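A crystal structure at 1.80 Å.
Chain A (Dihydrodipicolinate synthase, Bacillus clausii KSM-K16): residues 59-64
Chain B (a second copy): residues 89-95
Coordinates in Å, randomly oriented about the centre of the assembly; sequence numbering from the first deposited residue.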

# COMPACT_ATOMS: atom_id res chain seq x y z
N PHE A 59 -0.13 -3.74 11.12
CA PHE A 59 1.05 -2.90 11.01
C PHE A 59 0.74 -1.52 10.43
O PHE A 59 1.12 -0.50 11.00
CB PHE A 59 2.08 -3.61 10.13
CG PHE A 59 3.30 -2.78 9.82
CD1 PHE A 59 4.16 -2.36 10.83
CD2 PHE A 59 3.61 -2.44 8.50
CE1 PHE A 59 5.31 -1.62 10.54
CE2 PHE A 59 4.76 -1.69 8.20
CZ PHE A 59 5.61 -1.28 9.22
N TYR A 60 0.03 -1.49 9.31
CA TYR A 60 -0.28 -0.22 8.66
C TYR A 60 -1.24 0.71 9.40
O TYR A 60 -1.38 1.88 9.03
CB TYR A 60 -0.76 -0.49 7.23
CG TYR A 60 0.36 -1.05 6.36
CD1 TYR A 60 1.50 -0.29 6.10
CD2 TYR A 60 0.30 -2.34 5.84
CE1 TYR A 60 2.56 -0.80 5.34
CE2 TYR A 60 1.36 -2.87 5.08
CZ TYR A 60 2.48 -2.09 4.84
OH TYR A 60 3.54 -2.61 4.12
N ALA A 61 -1.88 0.21 10.45
CA ALA A 61 -2.79 1.03 11.25
C ALA A 61 -2.02 1.62 12.44
O ALA A 61 -2.58 2.38 13.24
CB ALA A 61 -3.96 0.19 11.76
N LEU A 62 -0.74 1.28 12.54
CA LEU A 62 0.10 1.78 13.64
C LEU A 62 0.96 2.96 13.21
O LEU A 62 1.43 3.02 12.08
CB LEU A 62 1.03 0.68 14.14
CG LEU A 62 0.45 -0.69 14.51
CD1 LEU A 62 1.60 -1.61 14.92
CD2 LEU A 62 -0.56 -0.54 15.63
N SER A 63 1.17 3.90 14.12
CA SER A 63 2.04 5.03 13.84
C SER A 63 3.43 4.40 13.92
O SER A 63 3.57 3.30 14.45
CB SER A 63 1.90 6.11 14.92
OG SER A 63 2.36 5.62 16.18
N LEU A 64 4.45 5.08 13.42
CA LEU A 64 5.79 4.51 13.49
C LEU A 64 6.20 4.29 14.95
O LEU A 64 6.83 3.29 15.27
CB LEU A 64 6.80 5.43 12.79
CG LEU A 64 6.77 5.41 11.26
CD1 LEU A 64 7.68 6.50 10.72
CD2 LEU A 64 7.23 4.04 10.74
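Chain B 89-95: GYATSTA

Chain B meets chain A through the short loop that leads into a helix, and A91(B) is the residue on which the contact turns. G89(B) and Y90(B) are in loop conformation, with phi/psi of -177/-159 and 77/-159, the phi of Y90(B) being positive. A91(B), at -56/150, takes the N-cap position, and from T92(B) onward the angles are helical; the first turn is closed by the hydrogen bond from A95(B) N to A91(B) O, 2.8 Å.

Chain A offers a single 3-10 turn, F59(A) to A61(A), held by L62(A) N to F59(A) O at 3.0 Å, after which L62(A) and S63(A) run extended into a helix that begins at L64(A). The two backbones come nearest at A61(A) and A91(B), whose CA atoms lie 4.5 Å apart. From Y60(A) to S63(A) and from Y90(B) to S93(B), the CA traces run in the same general sense.

A91(B) covers the most surface, 55 Å². Its CB points toward chain A and rests against the backbone there, 3.5 Å from A61(A) O and 3.6 Å from L62(A) O. The CA-to-CB bonds of A61(A) and L62(A) point away, and the A91(B) methyl lies against carbonyl oxygens.

S63(A), with 35 Å² covered, is the main side-chain participant from chain A. Its CB lies 3.6 Å from S93(B) OG, and its CA is 3.8 Å from T94(B) OG1; both chain B residues direct their CA-to-CB bonds toward chain A from the first turn of the helix. The hydroxyl of S63(A), in the p rotamer, is engaged within its own chain, where it caps a backbone nitrogen just beyond the stretch. Y60(A), with 27 Å² covered, contributes chiefly through its carbonyl: its ring stays back, with Y60(A) CD1 5.8 Å from Y90(B) CD1, while Y60(A) O lies 3.6 Å from A91(B) N.

No direct hydrogen bond joins the two stretches; water carries the polar connections instead. Water 1 donates to A61(A) O at 2.7 Å and accepts from T92(B) N at 3.3 Å. Water 2 donates to L62(A) O at 2.9 Å, accepts from A91(B) N at 3.3 Å, and is hydrogen-bonded to T94(B) OG1 at 2.9 Å. Water 3 links L64(A) N and T94(B) OG1, each at 2.8 Å. T94(B) thus binds two of the bridging waters, and the contact, 188 Å² in all, combines close packing at A91(B) with solvent-mediated links between the chains.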

# COMPACT_ATOMS: atom_id res chain seq x y z
N GLY B 89 -1.61 10.38 4.12
CA GLY B 89 -2.02 8.99 4.21
C GLY B 89 -1.46 8.25 5.41
O GLY B 89 -1.06 8.88 6.39
N TYR B 90 -1.43 6.92 5.32
CA TYR B 90 -0.94 6.03 6.38
C TYR B 90 -1.94 5.87 7.52
O TYR B 90 -3.13 6.10 7.33
CB TYR B 90 0.40 6.54 6.92
CG TYR B 90 1.49 6.60 5.87
CD1 TYR B 90 1.94 5.43 5.24
CD2 TYR B 90 2.09 7.81 5.52
CE1 TYR B 90 2.95 5.48 4.28
CE2 TYR B 90 3.10 7.87 4.56
CZ TYR B 90 3.53 6.70 3.95
OH TYR B 90 4.54 6.75 3.01
N ALA B 91 -1.47 5.46 8.69
CA ALA B 91 -2.35 5.28 9.85
C ALA B 91 -3.08 6.60 10.11
O ALA B 91 -2.54 7.67 9.83
CB ALA B 91 -1.53 4.88 11.07
N THR B 92 -4.30 6.53 10.64
CA THR B 92 -5.07 7.75 10.90
C THR B 92 -4.30 8.83 11.65
O THR B 92 -4.33 10.00 11.26
CB THR B 92 -6.40 7.45 11.64
OG1 THR B 92 -6.12 6.88 12.93
CG2 THR B 92 -7.24 6.48 10.84
N SER B 93 -3.60 8.47 12.72
CA SER B 93 -2.85 9.46 13.49
C SER B 93 -1.77 10.09 12.61
O SER B 93 -1.52 11.30 12.69
CB SER B 93 -2.19 8.82 14.71
OG SER B 93 -1.22 7.86 14.34
N THR B 94 -1.13 9.27 11.79
CA THR B 94 -0.07 9.74 10.89
C THR B 94 -0.65 10.67 9.83
O THR B 94 -0.07 11.71 9.52
CB THR B 94 0.60 8.55 10.19
OG1 THR B 94 1.12 7.65 11.18
CG2 THR B 94 1.75 9.02 9.30
N ALA B 95 -1.80 10.30 9.27
CA ALA B 95 -2.44 11.12 8.25
C ALA B 95 -2.79 12.48 8.86
O ALA B 95 -2.61 13.52 8.23
CB ALA B 95 -3.69 10.44 7.73
O HOH W 1 -4.68 3.97 12.62
O HOH W 2 1.46 5.01 10.04
O HOH W 3 3.78 7.50 12.12